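Side-chain contacts in chitin-binding domain 3 protein (Micromonospora aurantiaca ATCC 27029, PDB 5OPF), which probably acts as a copper-dependent lytic polysaccharide monooxygenase that cleaves cellulose or related polysaccharide chains by oxidation: residues A[96-101]-A[170-175]; A[51-56]-A[62-67]; A[111-116]-A[155-160]. All blocks are in the same frame, centred on the assembly; numbering follows the deposited sequence.

Interaction 1: residues A[96-101]-A[170-175]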
# COMPACT_ATOMS: atom_id res chain seq x y z
N ASN A 96 -14.34 -1.85 -11.03
CA ASN A 96 -14.96 -1.55 -9.74
C ASN A 96 -14.96 -2.75 -8.81
O ASN A 96 -14.77 -2.61 -7.60
CB ASN A 96 -16.37 -1.02 -9.95
CG ASN A 96 -16.37 0.30 -10.67
OD1 ASN A 96 -16.49 0.33 -11.90
ND2 ASN A 96 -16.17 1.38 -9.94
N ASN A 97 -15.20 -3.94 -9.36
CA ASN A 97 -14.97 -5.19 -8.64
C ASN A 97 -13.58 -5.65 -9.01
O ASN A 97 -13.32 -5.99 -10.18
CB ASN A 97 -16.00 -6.24 -9.06
CG ASN A 97 -17.35 -5.96 -8.51
OD1 ASN A 97 -17.66 -6.34 -7.39
ND2 ASN A 97 -18.18 -5.28 -9.30
N PHE A 98 -12.67 -5.65 -8.04
CA PHE A 98 -11.28 -5.97 -8.31
C PHE A 98 -10.77 -6.84 -7.18
O PHE A 98 -11.48 -7.15 -6.22
CB PHE A 98 -10.43 -4.71 -8.53
CG PHE A 98 -10.25 -3.86 -7.30
CD1 PHE A 98 -11.27 -3.05 -6.83
CD2 PHE A 98 -9.04 -3.85 -6.63
CE1 PHE A 98 -11.10 -2.26 -5.72
CE2 PHE A 98 -8.85 -3.06 -5.52
CZ PHE A 98 -9.88 -2.27 -5.06
N ARG A 99 -9.53 -7.28 -7.33
CA ARG A 99 -8.88 -8.19 -6.40
C ARG A 99 -7.54 -7.61 -5.98
O ARG A 99 -6.76 -7.17 -6.83
CB ARG A 99 -8.67 -9.55 -7.06
CG ARG A 99 -10.00 -10.20 -7.42
CD ARG A 99 -9.91 -11.19 -8.56
NE ARG A 99 -9.12 -12.38 -8.24
CZ ARG A 99 -9.46 -13.31 -7.35
NH1 ARG A 99 -10.57 -13.18 -6.63
NH2 ARG A 99 -8.68 -14.37 -7.18
N VAL A 100 -7.27 -7.63 -4.67
CA VAL A 100 -6.00 -7.19 -4.12
C VAL A 100 -5.16 -8.42 -3.84
O VAL A 100 -5.56 -9.28 -3.03
CB VAL A 100 -6.23 -6.38 -2.83
CG1 VAL A 100 -4.91 -6.09 -2.12
CG2 VAL A 100 -6.99 -5.08 -3.13
N LYS A 101 -4.01 -8.54 -4.50
CA LYS A 101 -3.09 -9.65 -4.26
C LYS A 101 -2.06 -9.22 -3.22
O LYS A 101 -1.27 -8.29 -3.46
CB LYS A 101 -2.37 -10.07 -5.54
CG LYS A 101 -1.51 -11.31 -5.34
CD LYS A 101 -0.77 -11.70 -6.62
CE LYS A 101 0.29 -12.77 -6.37
NZ LYS A 101 0.97 -13.16 -7.65
N HIS A 170 -7.72 6.92 -8.14
CA HIS A 170 -8.09 6.65 -6.76
C HIS A 170 -6.89 6.05 -6.02
O HIS A 170 -5.85 5.78 -6.61
CB HIS A 170 -9.33 5.74 -6.71
CG HIS A 170 -10.59 6.51 -6.88
ND1 HIS A 170 -11.08 7.29 -5.86
CD2 HIS A 170 -11.40 6.69 -7.95
CE1 HIS A 170 -12.17 7.90 -6.29
NE2 HIS A 170 -12.38 7.56 -7.55
N VAL A 171 -7.06 5.88 -4.71
CA VAL A 171 -6.07 5.20 -3.88
C VAL A 171 -6.76 4.06 -3.13
O VAL A 171 -7.84 4.25 -2.55
CB VAL A 171 -5.39 6.17 -2.89
CG1 VAL A 171 -4.32 5.46 -2.08
CG2 VAL A 171 -4.76 7.35 -3.64
N VAL A 172 -6.14 2.89 -3.16
CA VAL A 172 -6.49 1.75 -2.32
C VAL A 172 -5.60 1.80 -1.08
O VAL A 172 -4.39 2.05 -1.18
CB VAL A 172 -6.28 0.43 -3.08
CG1 VAL A 172 -6.77 -0.75 -2.26
CG2 VAL A 172 -6.96 0.46 -4.45
N TYR A 173 -6.18 1.59 0.09
CA TYR A 173 -5.42 1.50 1.33
C TYR A 173 -5.70 0.15 1.95
O TYR A 173 -6.85 -0.16 2.29
CB TYR A 173 -5.82 2.59 2.31
CG TYR A 173 -4.88 2.82 3.48
CD1 TYR A 173 -3.52 3.06 3.27
CD2 TYR A 173 -5.35 2.87 4.79
CE1 TYR A 173 -2.65 3.34 4.32
CE2 TYR A 173 -4.50 3.16 5.84
CZ TYR A 173 -3.16 3.40 5.60
OH TYR A 173 -2.34 3.74 6.66
N THR A 174 -4.65 -0.66 2.08
CA THR A 174 -4.76 -2.02 2.60
C THR A 174 -4.02 -2.09 3.93
O THR A 174 -2.84 -1.69 4.03
CB THR A 174 -4.19 -3.03 1.58
OG1 THR A 174 -4.92 -2.95 0.35
CG2 THR A 174 -4.30 -4.45 2.11
N ILE A 175 -4.69 -2.62 4.94
CA ILE A 175 -4.13 -2.81 6.28
C ILE A 175 -4.05 -4.31 6.54
O ILE A 175 -5.07 -5.01 6.52
CB ILE A 175 -4.99 -2.14 7.37
CG1 ILE A 175 -5.16 -0.65 7.08
CG2 ILE A 175 -4.36 -2.39 8.77
CD1 ILE A 175 -6.01 0.10 8.10
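Strand 97-101, carrying Phe-98 and Val-100, faces strand 170-175, carrying Val-172 and Thr-174, at a closest axis separation of 10.2 Å and a crossing angle of -47°. No hydrogen bond spans this gap. It is filled by side chains, and all four that touch are buried. Val-100 and Thr-174 have the nearest CA atoms, 8.6 Å apart.

Phe-98 and Val-172 point at each other across the gap. The far end of the phenyl ring does the touching: Phe-98 CZ lies 4.0 Å from Val-172 CG2. The ring meets this methyl obliquely. Phe-98 CG sits between the backbone N and the carbonyl carbon (chi1 69°), and this stands the ring off its own strand, toward strand 170-175. Asn-96 O lies at the ring edge, in its plane.

The other valine branch, Val-172 CG1, looks toward Val-100 CG2 at a looser 4.4 Å. Val-100 and Thr-174 pass alongside, pointing opposite ways. Here the contact is from Val-100 CG1 to the hydroxyl Thr-174 OG1, at 4.0 Å. Among the four touching side chains, this hydroxyl is the polar atom in contact, and it lies against a methyl group.

The two strands belong to different sheets of the beta-sandwich, and the contact is part of the core between them. Strand 97-104 is hydrogen-bonded to strand 154-162 through Phe-98 with Ala-161. Strand 169-178 runs between strands 110-118 and 183-192. Strand 110-118 also lines this core: Phe-98 packs on Val-117, and Val-115 touches both Val-100 and Val-172.

Interaction 2: residues A[51-56]-A[62-67]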
# COMPACT_ATOMS: atom_id res chain seq x y z
N LEU A 51 6.92 -2.20 5.64
CA LEU A 51 6.16 -0.99 5.98
C LEU A 51 5.14 -1.30 7.08
O LEU A 51 3.92 -1.38 6.87
CB LEU A 51 5.52 -0.39 4.73
CG LEU A 51 5.37 1.14 4.74
CD1 LEU A 51 4.91 1.60 3.36
CD2 LEU A 51 4.43 1.63 5.83
N PHE A 52 5.68 -1.46 8.30
CA PHE A 52 4.89 -1.86 9.45
C PHE A 52 5.13 -0.96 10.65
O PHE A 52 6.17 -0.31 10.80
CB PHE A 52 5.11 -3.34 9.83
CG PHE A 52 6.52 -3.67 10.26
CD1 PHE A 52 6.96 -3.39 11.54
CD2 PHE A 52 7.39 -4.29 9.38
CE1 PHE A 52 8.25 -3.70 11.92
CE2 PHE A 52 8.68 -4.60 9.76
CZ PHE A 52 9.10 -4.31 11.03
N ARG A 53 4.12 -0.99 11.54
CA ARG A 53 4.22 -0.56 12.92
C ARG A 53 4.08 -1.79 13.81
O ARG A 53 3.65 -2.86 13.36
CB ARG A 53 3.10 0.42 13.29
CG ARG A 53 3.08 1.71 12.47
CD ARG A 53 2.05 2.71 13.02
NE ARG A 53 2.52 3.29 14.27
CZ ARG A 53 3.35 4.33 14.36
NH1 ARG A 53 3.78 4.96 13.27
NH2 ARG A 53 3.73 4.75 15.55
N GLU A 54 4.46 -1.63 15.08
CA GLU A 54 4.23 -2.66 16.09
C GLU A 54 3.55 -2.03 17.29
O GLU A 54 3.75 -0.85 17.59
CB GLU A 54 5.54 -3.37 16.49
CG GLU A 54 6.06 -4.22 15.33
CD GLU A 54 7.35 -4.96 15.60
OE1 GLU A 54 7.87 -4.86 16.73
OE2 GLU A 54 7.82 -5.66 14.67
N GLY A 55 2.71 -2.82 17.96
CA GLY A 55 2.05 -2.38 19.18
C GLY A 55 0.85 -1.48 18.99
O GLY A 55 0.41 -0.84 19.95
N VAL A 56 0.28 -1.41 17.78
CA VAL A 56 -0.87 -0.55 17.54
C VAL A 56 -2.12 -1.02 18.28
O VAL A 56 -3.04 -0.22 18.53
CB VAL A 56 -1.08 -0.44 16.02
CG1 VAL A 56 -2.39 0.27 15.68
CG2 VAL A 56 0.10 0.28 15.38
N GLY A 62 -5.92 5.77 15.43
CA GLY A 62 -5.27 6.52 16.49
C GLY A 62 -3.78 6.67 16.25
O GLY A 62 -3.18 7.70 16.60
N ALA A 63 -3.15 5.66 15.66
CA ALA A 63 -1.71 5.66 15.44
C ALA A 63 -1.29 6.39 14.18
O ALA A 63 -0.09 6.69 14.03
CB ALA A 63 -1.21 4.22 15.37
N ILE A 64 -2.21 6.68 13.26
CA ILE A 64 -1.85 7.14 11.93
C ILE A 64 -2.60 8.42 11.60
O ILE A 64 -3.76 8.36 11.16
CB ILE A 64 -2.10 6.04 10.89
CG1 ILE A 64 -1.16 4.88 11.21
CG2 ILE A 64 -1.88 6.57 9.47
CD1 ILE A 64 -1.43 3.68 10.39
N PRO A 65 -2.01 9.59 11.81
CA PRO A 65 -2.72 10.84 11.50
C PRO A 65 -3.02 10.99 10.02
O PRO A 65 -2.30 10.47 9.16
CB PRO A 65 -1.74 11.92 11.96
CG PRO A 65 -0.88 11.27 12.98
CD PRO A 65 -0.73 9.85 12.50
N ASP A 66 -4.07 11.75 9.73
CA ASP A 66 -4.36 12.12 8.35
C ASP A 66 -3.12 12.72 7.71
O ASP A 66 -2.37 13.48 8.33
CB ASP A 66 -5.51 13.15 8.30
CG ASP A 66 -6.89 12.53 8.54
OD1 ASP A 66 -7.02 11.29 8.60
OD2 ASP A 66 -7.84 13.33 8.67
N GLY A 67 -2.92 12.40 6.43
CA GLY A 67 -1.75 12.84 5.70
C GLY A 67 -0.52 11.99 5.90
O GLY A 67 0.51 12.26 5.26
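Arg-53 reaches Ala-63 by a bend in its own chain. CG lies anti to the carbonyl carbon (chi1 -60°), chi2 is extended, and chi3 then turns by 73° to swing the guanidinium beside the alanine. Val-56 approaches the same methyl with CG1 anti to its backbone N (chi1 171°). The contact belongs to the long excursion of loops and short helices between the first strands of the beta-sandwich, which probably corresponds to the L2 region of this enzyme family. It joins the short edge strand 52-54 to the end of helix 60-63.

Ala-63 CB is the shared point. It lies 4.0 Å from Arg-53 NE and 4.1 Å from Val-56 CG1. Val-56 CG2 is almost as near, so both valine branches border the methyl. Ile-64, the first residue after the helix to leave helical angles, adds a lighter touch. It starts out alongside the contact, but its outer part leans in, and CG1 comes to 4.3 Å from Arg-53 CD. The arginine is thus used along its aliphatic part as well as at its head.

No hydrogen bond crosses between the two segments. Arg-53 NH1 is bound by Gly-72 O, with a second, weak bond to Gly-73 O, and this helps fix the head group. Strand 52-54 pairs with strand 183-192, on which Val-56 and Ile-64 both touch Tyr-186. The neighbouring Phe-52 meets the rings of the copper ligands His-1 and Tyr-185. The Arg-53 side chain itself is about 12 Å from the copper. Ala-63 O lies over the centre of one face of the Arg-53 guanidinium, 4.1 Å above its plane.

Interaction 3: residues A[111-116]-A[155-160]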
# COMPACT_ATOMS: atom_id res chain seq x y z
N ASP A 111 -4.49 -11.83 11.06
CA ASP A 111 -5.68 -11.70 11.90
C ASP A 111 -6.82 -11.12 11.07
O ASP A 111 -7.99 -11.48 11.27
CB ASP A 111 -5.41 -10.79 13.11
CG ASP A 111 -4.45 -11.39 14.12
OD1 ASP A 111 -3.99 -12.54 13.97
OD2 ASP A 111 -4.19 -10.69 15.12
N TYR A 112 -6.48 -10.23 10.14
CA TYR A 112 -7.41 -9.67 9.16
C TYR A 112 -6.58 -8.91 8.14
O TYR A 112 -5.44 -8.51 8.42
CB TYR A 112 -8.46 -8.74 9.79
CG TYR A 112 -7.92 -7.69 10.75
CD1 TYR A 112 -7.46 -6.46 10.30
CD2 TYR A 112 -7.89 -7.93 12.11
CE1 TYR A 112 -6.97 -5.50 11.18
CE2 TYR A 112 -7.42 -6.99 12.99
CZ TYR A 112 -6.95 -5.76 12.53
OH TYR A 112 -6.47 -4.82 13.43
N ILE A 113 -7.16 -8.72 6.96
CA ILE A 113 -6.67 -7.75 5.98
C ILE A 113 -7.87 -6.94 5.53
O ILE A 113 -8.88 -7.52 5.10
CB ILE A 113 -5.97 -8.41 4.77
CG1 ILE A 113 -4.77 -9.24 5.22
CG2 ILE A 113 -5.52 -7.33 3.78
CD1 ILE A 113 -4.03 -9.95 4.09
N ARG A 114 -7.77 -5.62 5.64
CA ARG A 114 -8.85 -4.70 5.28
C ARG A 114 -8.43 -3.90 4.06
O ARG A 114 -7.30 -3.41 3.99
CB ARG A 114 -9.16 -3.76 6.45
CG ARG A 114 -9.78 -4.47 7.62
CD ARG A 114 -9.86 -3.62 8.89
NE ARG A 114 -10.33 -4.44 10.00
CZ ARG A 114 -10.14 -4.17 11.29
NH1 ARG A 114 -9.51 -3.06 11.66
NH2 ARG A 114 -10.56 -5.02 12.20
N VAL A 115 -9.35 -3.77 3.11
CA VAL A 115 -9.13 -3.01 1.88
C VAL A 115 -10.11 -1.84 1.84
O VAL A 115 -11.34 -2.04 1.85
CB VAL A 115 -9.28 -3.89 0.63
CG1 VAL A 115 -9.12 -3.06 -0.66
CG2 VAL A 115 -8.29 -5.04 0.65
N TYR A 116 -9.56 -0.63 1.78
CA TYR A 116 -10.32 0.60 1.65
C TYR A 116 -10.03 1.22 0.28
O TYR A 116 -8.94 1.06 -0.27
CB TYR A 116 -9.87 1.63 2.72
CG TYR A 116 -10.10 1.19 4.14
CD1 TYR A 116 -9.18 0.41 4.82
CD2 TYR A 116 -11.26 1.56 4.81
CE1 TYR A 116 -9.41 0.00 6.11
CE2 TYR A 116 -11.49 1.16 6.11
CZ TYR A 116 -10.57 0.37 6.75
OH TYR A 116 -10.79 -0.05 8.05
N VAL A 155 4.08 -16.75 0.27
CA VAL A 155 2.70 -17.15 0.04
C VAL A 155 1.92 -15.90 -0.34
O VAL A 155 2.33 -14.77 -0.09
CB VAL A 155 2.09 -17.83 1.29
CG1 VAL A 155 2.77 -19.16 1.58
CG2 VAL A 155 2.16 -16.92 2.52
N SER A 156 0.76 -16.11 -0.95
CA SER A 156 -0.07 -14.99 -1.37
C SER A 156 -1.54 -15.28 -1.14
O SER A 156 -1.96 -16.41 -0.93
CB SER A 156 0.15 -14.63 -2.84
OG SER A 156 -0.31 -15.67 -3.69
N ILE A 157 -2.34 -14.22 -1.19
CA ILE A 157 -3.79 -14.38 -1.12
C ILE A 157 -4.44 -13.23 -1.87
O ILE A 157 -3.89 -12.12 -1.93
CB ILE A 157 -4.27 -14.49 0.34
CG1 ILE A 157 -5.70 -15.04 0.37
CG2 ILE A 157 -4.12 -13.16 1.08
CD1 ILE A 157 -6.09 -15.58 1.73
N GLN A 158 -5.61 -13.49 -2.44
CA GLN A 158 -6.39 -12.47 -3.14
C GLN A 158 -7.58 -12.06 -2.29
O GLN A 158 -8.33 -12.92 -1.82
CB GLN A 158 -6.89 -13.00 -4.49
CG GLN A 158 -5.80 -13.45 -5.46
CD GLN A 158 -5.28 -12.34 -6.36
OE1 GLN A 158 -5.70 -11.19 -6.27
NE2 GLN A 158 -4.36 -12.70 -7.25
N ILE A 159 -7.77 -10.76 -2.10
CA ILE A 159 -8.88 -10.21 -1.33
C ILE A 159 -9.84 -9.53 -2.30
O ILE A 159 -9.48 -8.52 -2.92
CB ILE A 159 -8.40 -9.20 -0.27
CG1 ILE A 159 -7.38 -9.83 0.69
CG2 ILE A 159 -9.59 -8.67 0.51
CD1 ILE A 159 -5.98 -9.34 0.51
N PRO A 160 -11.06 -10.02 -2.44
CA PRO A 160 -12.05 -9.33 -3.28
C PRO A 160 -12.41 -7.97 -2.71
O PRO A 160 -12.49 -7.79 -1.49
CB PRO A 160 -13.26 -10.27 -3.26
CG PRO A 160 -12.73 -11.58 -2.82
CD PRO A 160 -11.59 -11.28 -1.89
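Ile-113 and Val-115 meet Ile-157 and Ile-159 through methyl groups, and every contact across this pair of strands is apolar. Ile-159 does most of the work. Its two branches take separate partners: CD1 lies 3.9 Å from Ile-113 CG2, and Ile-159 CG2 lies 3.9 Å from Val-115 CG2. Ile-113 and Ile-159 cross at about a right angle, and Ile-159 CD1 rests against the two methyls of Ile-113. Val-115 comes in at a slant. The Ile-159 chi2 of 108° is away from the staggered values, and it turns CD1 toward Ile-113. CD1 of Ile-113 also comes within 4.1 Å of Ile-159 CD1. The same Ile-113 CD1 has a looser neighbour in Ile-157 CG2, 4.4 Å away.

Polar groups keep to the opposite face of strand 112-116. Arg-114 points away from strand 155-160 and lies over the Tyr-112 ring, with NH2 3.6 Å above its plane. Arg-114 NE is hydrogen-bonded to Gln-139 OE1, which helps hold the guanidinium over the ring.

Backbone bonds tie each strand into its own sheet. Strand 110-118 runs between strands 134-140 and 169-178, with Ile-113 bonded to Ile-140 and Arg-114 to Ile-175. Strand 154-162 lies next to strand 97-104. The axes of strands 112-116 and 155-160 come within 8.5 Å and cross at -47°. Two sheets packed face to face with branched aliphatic residues between them form the core of the immunoglobulin-like beta-sandwich of these monooxygenases.

From the N terminus, interaction 2 comes first. It closes a short loop between residues 56 and 62 and is complete before the other two begin. Interaction 1 opens at strand 97-104 and closes only at strand 169-178. Interaction 3 runs from strand 110-118 to strand 154-162, so its whole span falls within that of interaction 1. The two share their sheets: strands 97-104 and 154-162 are neighbours in one, strands 110-118 and 169-178 in the other. Their centres are 9 Å apart, and both bridge the sandwich. Interaction 2 joins strand 52-54, whose Phe-52 meets two copper ligands, to helix 60-63. It touches interaction 1 where Ile-64 meets Tyr-173.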